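Local coordinates for protein transcriptional regulator (Rhodococcus sp., PDB 2O0Y) that probably binds DNA as an IclR-family transcription factor, with a winged helix-turn-helix domain joined to a GAF-like C-terminal domain, at residues 226-229 with 230-233; 237-240 with 241-245; 118-122 with 123-127. All blocks are in the same frame, centred on the assembly; numbering follows the deposited sequence. Where two conformers were deposited one is given.

Interaction 1 (226-229 with 230-233); sequences GGPT and GRFT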
loop_
_atom_site.group_PDB
_atom_site.type_symbol
_atom_site.label_atom_id
_atom_site.label_comp_id
_atom_site.label_asym_id
_atom_site.label_seq_id
_atom_site.Cartn_x
_atom_site.Cartn_y
_atom_site.Cartn_z
ATOM N N GLY B 226 -18.850 18.057 10.153
ATOM C CA GLY B 226 -19.712 18.416 9.020
ATOM C C GLY B 226 -21.125 18.253 9.473
ATOM O O GLY B 226 -21.431 17.329 10.247
ATOM N N GLY B 227 -21.994 19.143 9.009
ATOM C CA GLY B 227 -23.388 19.053 9.367
ATOM C C GLY B 227 -24.193 20.094 8.651
ATOM O O GLY B 227 -23.698 20.749 7.742
ATOM N N PRO B 228 -25.457 20.261 9.062
ATOM C CA PRO B 228 -26.323 21.257 8.457
ATOM C C PRO B 228 -25.846 22.685 8.706
ATOM O O PRO B 228 -25.457 23.026 9.821
ATOM C CB PRO B 228 -27.679 20.994 9.124
ATOM C CG PRO B 228 -27.363 20.249 10.368
ATOM C CD PRO B 228 -26.151 19.467 10.088
ATOM N N THR B 229 -25.870 23.516 7.660
ATOM C CA THR B 229 -25.418 24.926 7.754
ATOM C C THR B 229 -26.147 25.679 8.870
ATOM O O THR B 229 -25.556 26.504 9.575
ATOM C CB THR B 229 -25.626 25.597 6.405
ATOM O OG1 THR B 229 -24.720 24.974 5.501
ATOM C CG2 THR B 229 -25.396 27.136 6.454
ATOM N N GLY B 230 -27.401 25.322 9.092
ATOM C CA GLY B 230 -28.224 25.992 10.084
ATOM C C GLY B 230 -27.755 25.780 11.524
ATOM O O GLY B 230 -28.253 26.447 12.417
ATOM N N ARG B 231 -26.819 24.839 11.758
ATOM C CA ARG B 231 -26.243 24.647 13.089
ATOM C C ARG B 231 -24.863 25.295 13.224
ATOM O O ARG B 231 -24.363 25.456 14.339
ATOM C CB ARG B 231 -26.130 23.141 13.408
ATOM C CG ARG B 231 -27.502 22.537 13.799
ATOM C CD ARG B 231 -27.357 21.314 14.743
ATOM N NE ARG B 231 -26.696 20.171 14.136
ATOM C CZ ARG B 231 -27.344 19.170 13.536
ATOM N NH1 ARG B 231 -28.658 19.227 13.428
ATOM N NH2 ARG B 231 -26.682 18.146 13.024
ATOM N N PHE B 232 -24.270 25.653 12.091
ATOM C CA PHE B 232 -22.978 26.347 12.044
ATOM C C PHE B 232 -23.259 27.824 11.983
ATOM O O PHE B 232 -22.895 28.512 11.015
ATOM C CB PHE B 232 -22.153 25.914 10.835
ATOM C CG PHE B 232 -21.568 24.523 10.938
ATOM C CD1 PHE B 232 -22.377 23.397 10.856
ATOM C CD2 PHE B 232 -20.178 24.338 11.092
ATOM C CE1 PHE B 232 -21.812 22.122 10.940
ATOM C CE2 PHE B 232 -19.632 23.069 11.175
ATOM C CZ PHE B 232 -20.457 21.977 11.091
ATOM N N THR B 233 -23.904 28.300 13.037
ATOM C CA THR B 233 -24.304 29.683 13.157
ATOM C C THR B 233 -23.270 30.537 13.901
ATOM O O THR B 233 -22.436 30.014 14.621
ATOM C CB THR B 233 -25.611 29.811 13.958
ATOM O OG1 THR B 233 -25.405 29.344 15.297
ATOM C CG2 THR B 233 -26.751 29.016 13.315
#
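Pro228 O is met from two directions where the chain leaves strand 219-228: the backbone N of Arg231 donates a hydrogen bond to it over 3.0 Å, and the Phe232 ring brings its edge against it, CD1 lying 3.3 Å from Pro228 O with the oxygen in the ring plane. The N-H is well aimed (164°) but approaches from above the carbonyl plane, off the lone pairs. One residue on, Phe232 N bonds Thr229 O, also 3.0 Å away, at a more bent 137°, and these two successive i to i+3 bonds wind a short 3-10 segment directly onto the end of the strand.

The side chains illustrate how such a turn can fold a cation back over the residue that starts it. The Arg231 chain bends at chi3 (-65°) and brings its guanidinium over the Pro228 ring; Pro228 CG lies over the centre of the planar group, 3.3 Å from Arg231 CZ, while Pro228 CD is equally close to NH2. The ring thus packs against one face. The other polar partners lie outside the turn: NE forms a salt bridge with Glu112 and NH2 a hydrogen bond to Val136 O. Phe232 packs instead on the glycines. Its CE1 comes to 3.6 Å from Gly227 N, and the ring lies obliquely against the backbone of Gly226 and Gly227, where Gly227 presents no side chain to it.

Beyond the turn, Thr229 OG1 is hydrogen-bonded to Ser206 OG, and Gly227 pairs through its backbone with the same serine on neighbouring strand 205-213. The Phe232 ring also meets Tyr240 of helix 237-254 edge-to-face, joining the strand end to the helix that follows it.

Interaction 2 (237-240 with 241-245); sequences TPHY and IECTR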
loop_
_atom_site.group_PDB
_atom_site.type_symbol
_atom_site.label_atom_id
_atom_site.label_comp_id
_atom_site.label_asym_id
_atom_site.label_seq_id
_atom_site.Cartn_x
_atom_site.Cartn_y
_atom_site.Cartn_z
ATOM N N THR B 237 -20.654 28.643 16.088
ATOM C CA THR B 237 -19.323 28.318 15.552
ATOM C C THR B 237 -18.155 28.646 16.482
ATOM O O THR B 237 -17.220 27.881 16.519
ATOM C CB THR B 237 -19.047 28.852 14.141
ATOM O OG1 THR B 237 -19.327 30.239 14.115
ATOM C CG2 THR B 237 -19.955 28.170 13.147
ATOM N N PRO B 238 -18.195 29.770 17.244
ATOM C CA PRO B 238 -17.051 29.936 18.185
ATOM C C PRO B 238 -16.789 28.694 19.061
ATOM O O PRO B 238 -15.646 28.365 19.314
ATOM C CB PRO B 238 -17.491 31.110 19.086
ATOM C CG PRO B 238 -18.493 31.835 18.327
ATOM C CD PRO B 238 -19.127 30.912 17.311
ATOM N N HIS B 239 -17.854 28.046 19.546
ATOM C CA HIS B 239 -17.753 26.904 20.472
ATOM C C HIS B 239 -17.311 25.686 19.674
ATOM O O HIS B 239 -16.488 24.897 20.140
ATOM C CB HIS B 239 -19.111 26.635 21.191
ATOM C CG HIS B 239 -19.081 25.485 22.158
ATOM N ND1 HIS B 239 -19.777 24.305 21.951
ATOM C CD2 HIS B 239 -18.424 25.326 23.334
ATOM C CE1 HIS B 239 -19.566 23.484 22.967
ATOM N NE2 HIS B 239 -18.752 24.079 23.821
ATOM N N TYR B 240 -17.852 25.532 18.460
ATOM C CA TYR B 240 -17.393 24.480 17.535
ATOM C C TYR B 240 -15.907 24.608 17.320
ATOM O O TYR B 240 -15.157 23.625 17.435
ATOM C CB TYR B 240 -18.093 24.608 16.166
ATOM C CG TYR B 240 -19.496 24.044 16.066
ATOM C CD1 TYR B 240 -20.284 23.874 17.196
ATOM C CD2 TYR B 240 -20.035 23.718 14.825
ATOM C CE1 TYR B 240 -21.543 23.354 17.107
ATOM C CE2 TYR B 240 -21.321 23.207 14.719
ATOM C CZ TYR B 240 -22.061 23.021 15.857
ATOM O OH TYR B 240 -23.346 22.533 15.795
ATOM N N ILE B 241 -15.465 25.794 16.947
ATOM C CA ILE B 241 -14.007 26.076 16.793
ATOM C C ILE B 241 -13.190 25.789 18.096
ATOM O O ILE B 241 -12.129 25.165 18.044
ATOM C CB ILE B 241 -13.761 27.549 16.280
ATOM C CG1 ILE B 241 -14.320 27.747 14.856
ATOM C CG2 ILE B 241 -12.283 27.901 16.368
ATOM C CD1 ILE B 241 -14.523 29.211 14.407
ATOM N N GLU B 242 -13.656 26.288 19.251
ATOM C CA GLU B 242 -12.965 26.054 20.519
ATOM C C GLU B 242 -12.852 24.569 20.862
ATOM O O GLU B 242 -11.784 24.122 21.313
ATOM C CB GLU B 242 -13.652 26.772 21.654
ATOM C CG GLU B 242 -12.865 26.812 22.909
ATOM C CD GLU B 242 -13.386 27.897 23.836
ATOM O OE1 GLU B 242 -14.590 28.177 23.761
ATOM O OE2 GLU B 242 -12.576 28.493 24.582
ATOM N N CYS B 243 -13.937 23.804 20.697
ATOM C CA CYS B 243 -13.878 22.358 20.956
ATOM C C CYS B 243 -13.000 21.634 19.956
ATOM O O CYS B 243 -12.267 20.721 20.332
ATOM C CB CYS B 243 -15.272 21.714 20.965
ATOM S SG CYS B 243 -16.319 22.439 22.247
ATOM N N THR B 244 -13.116 21.987 18.675
ATOM C CA THR B 244 -12.378 21.242 17.661
ATOM C C THR B 244 -10.899 21.562 17.761
ATOM O O THR B 244 -10.060 20.702 17.539
ATOM C CB THR B 244 -12.945 21.484 16.260
ATOM O OG1 THR B 244 -14.342 21.217 16.299
ATOM C CG2 THR B 244 -12.338 20.504 15.237
ATOM N N ARG B 245 -10.568 22.799 18.120
ATOM C CA ARG B 245 -9.159 23.201 18.289
ATOM C C ARG B 245 -8.514 22.398 19.381
ATOM O O ARG B 245 -7.421 21.914 19.194
ATOM C CB ARG B 245 -9.032 24.690 18.674
ATOM C CG ARG B 245 -7.588 25.148 18.671
ATOM C CD ARG B 245 -7.424 26.599 19.239
ATOM N NE ARG B 245 -8.058 27.609 18.391
ATOM C CZ ARG B 245 -7.584 28.024 17.216
ATOM N NH1 ARG B 245 -6.460 27.514 16.728
ATOM N NH2 ARG B 245 -8.211 28.975 16.533
#
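A chi1 of -180° swings the His239 ring to the side opposite its backbone N, while a chi1 of -60° sets Cys243 SG beside its own, and the imidazole and the sulfur meet one helical turn apart. The sulfur lies over one face of the ring, 3.5 Å from its centroid and 21° off the normal, displaced toward the rim so that NE2 is the ring atom nearest to SG at 3.3 Å. This is a sulfur-aromatic contact in the i, i+4 spacing of an alpha-helix, here the first two turns of helix 237-254, which packs against helix 97-110 and the sheet of the GAF-like domain. It is provisional, being made in one of two modelled conformers of His239. The backbone bonds are regular, and Ile241 also lays CG1 3.3 Å from Thr237 O. Tyr240 O accepts twice: Thr244 N donates over 2.9 Å and Thr244 OG1 over 2.8 Å, from opposite faces of the carbonyl plane. Thr244 is buried, its side chain touching Leu106, Leu208 and Leu225, and this bond gives its hydroxyl a partner. Tyr240 OH is hydrogen-bonded to Glu112 and Arg236, whereas the Glu242 chain extends from the exposed side.

Interaction 3 (118-122 with 123-127); sequences IRQGL and SRVVV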
loop_
_atom_site.group_PDB
_atom_site.type_symbol
_atom_site.label_atom_id
_atom_site.label_comp_id
_atom_site.label_asym_id
_atom_site.label_seq_id
_atom_site.Cartn_x
_atom_site.Cartn_y
_atom_site.Cartn_z
ATOM N N ILE B 118 -7.986 11.485 5.720
ATOM C CA ILE B 118 -6.656 11.606 5.156
ATOM C C ILE B 118 -6.742 11.829 3.645
ATOM O O ILE B 118 -7.822 11.702 3.052
ATOM C CB ILE B 118 -5.848 10.291 5.453
ATOM C CG1 ILE B 118 -6.612 9.082 4.900
ATOM C CG2 ILE B 118 -5.611 10.148 6.962
ATOM C CD1 ILE B 118 -5.792 7.760 4.774
ATOM N N ARG B 119 -5.595 12.089 2.999
ATOM C CA ARG B 119 -5.533 12.204 1.577
ATOM C C ARG B 119 -5.000 10.879 1.064
ATOM O O ARG B 119 -4.079 10.272 1.668
ATOM C CB ARG B 119 -4.569 13.320 1.158
ATOM C CG ARG B 119 -4.425 13.521 -0.334
ATOM C CD ARG B 119 -3.428 14.651 -0.662
ATOM N NE ARG B 119 -2.020 14.338 -0.371
ATOM C CZ ARG B 119 -1.240 13.542 -1.105
ATOM N NH1 ARG B 119 -1.707 12.877 -2.163
ATOM N NH2 ARG B 119 0.030 13.383 -0.761
ATOM N N GLN B 120 -5.606 10.431 -0.031
ATOM C CA GLN B 120 -5.154 9.289 -0.755
ATOM C C GLN B 120 -5.198 9.703 -2.205
ATOM O O GLN B 120 -6.260 9.890 -2.767
ATOM C CB GLN B 120 -6.049 8.098 -0.454
ATOM C CG GLN B 120 -5.769 7.487 0.934
ATOM C CD GLN B 120 -6.157 6.012 1.047
ATOM O OE1 GLN B 120 -7.211 5.575 0.535
ATOM N NE2 GLN B 120 -5.296 5.228 1.728
ATOM N N GLY B 121 -4.029 9.891 -2.797
ATOM C CA GLY B 121 -3.935 10.433 -4.171
ATOM C C GLY B 121 -4.531 11.828 -4.172
ATOM O O GLY B 121 -4.186 12.640 -3.314
ATOM N N LEU B 122 -5.430 12.100 -5.118
ATOM C CA LEU B 122 -6.108 13.399 -5.196
ATOM C C LEU B 122 -7.498 13.373 -4.541
ATOM O O LEU B 122 -8.394 14.109 -4.954
ATOM C CB LEU B 122 -6.249 13.870 -6.649
ATOM C CG LEU B 122 -5.004 14.003 -7.545
ATOM C CD1 LEU B 122 -5.401 14.305 -8.997
ATOM C CD2 LEU B 122 -4.036 15.068 -7.029
ATOM N N SER B 123 -7.663 12.540 -3.511
ATOM C CA SER B 123 -8.951 12.343 -2.877
ATOM C C SER B 123 -8.806 12.477 -1.373
ATOM O O SER B 123 -7.689 12.368 -0.842
ATOM C CB SER B 123 -9.439 10.929 -3.178
ATOM O OG SER B 123 -9.565 10.729 -4.575
ATOM N N ARG B 124 -9.935 12.700 -0.688
ATOM C CA ARG B 124 -10.016 12.641 0.761
ATOM C C ARG B 124 -10.872 11.434 1.113
ATOM O O ARG B 124 -11.808 11.081 0.366
ATOM C CB ARG B 124 -10.635 13.905 1.341
ATOM C CG ARG B 124 -12.140 14.060 1.070
ATOM C CD ARG B 124 -12.757 15.252 1.874
ATOM N NE ARG B 124 -13.563 15.939 0.904
ATOM C CZ ARG B 124 -14.879 15.876 0.765
ATOM N NH1 ARG B 124 -15.657 15.238 1.620
ATOM N NH2 ARG B 124 -15.400 16.527 -0.239
ATOM N N VAL B 125 -10.518 10.794 2.225
ATOM C CA VAL B 125 -11.116 9.541 2.659
ATOM C C VAL B 125 -11.309 9.647 4.136
ATOM O O VAL B 125 -10.385 10.007 4.872
ATOM C CB VAL B 125 -10.175 8.350 2.388
ATOM C CG1 VAL B 125 -10.899 7.012 2.642
ATOM C CG2 VAL B 125 -9.697 8.410 0.959
ATOM N N VAL B 126 -12.515 9.332 4.584
ATOM C CA VAL B 126 -12.792 9.242 6.027
ATOM C C VAL B 126 -12.305 7.904 6.495
ATOM O O VAL B 126 -12.667 6.839 5.945
ATOM C CB VAL B 126 -14.315 9.427 6.351
ATOM C CG1 VAL B 126 -14.580 9.246 7.780
ATOM C CG2 VAL B 126 -14.771 10.822 5.926
ATOM N N VAL B 127 -11.397 7.939 7.462
ATOM C CA VAL B 127 -10.827 6.686 7.950
ATOM C C VAL B 127 -11.209 6.375 9.391
ATOM O O VAL B 127 -10.953 5.283 9.905
ATOM C CB VAL B 127 -9.301 6.686 7.779
ATOM C CG1 VAL B 127 -8.940 6.659 6.241
ATOM C CG2 VAL B 127 -8.638 7.848 8.572
#
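Ile118 and Val127 make the close apolar packing of a beta hairpin, strands 113-120 and 123-130 joined by a type II' turn from Gln120 to Ser123. Their side chains cross at about a right angle, Ile118 CG1 and CD1 each coming to 3.6 Å from Val127 CG1. A chi1 of 56° holds CG1 of Ile118 between its backbone N and carbonyl carbon, the crowded position, and from there it reaches Val127. The backbone beneath is firmly paired: Ile118 N donates to Val125 O in the carbonyl plane over 2.9 Å, and Val125 N returns a bond to Ile118 O. Nearer the turn the packing loosens. Exposed Gln120 crosses Val125 obliquely, CB, CG and OE1 of Gln120 all lying 3.8 to 4.0 Å from Val125 CG2, and the turn bond from Ser123 N to Gln120 O is bent to 139°. Leu122 packs on helix 165-171 and on Glu97 of the second subunit. On the other face of the hairpin, Arg124 sends NH1 to Tyr117 OH, while Arg119 bends at chi3 and brings the edge of its guanidinium alongside Gly121, whose O takes a 2.7 Å hydrogen bond from Arg119 NH1 and lies almost in the guanidinium plane.

From the N terminus the chain first reaches interaction 3, where the turn between strands 113-120 and 123-130 closes a hairpin in the six-stranded antiparallel sheet. The other two follow much later, and all three are local closures in series: none nests within or crosses another. Strand 219-228 lies beside strand 113-120, so interactions 1 and 3 reach the same sheet although their centres are 23 Å apart. Interaction 1 turns the chain out of that strand, and after a short loop interaction 2 opens helix 237-254. These last two touch, Phe232 C lying 3.5 Å from Thr237 CG2 where the loop runs into the first helical turn, whereas interaction 3 stands apart from both.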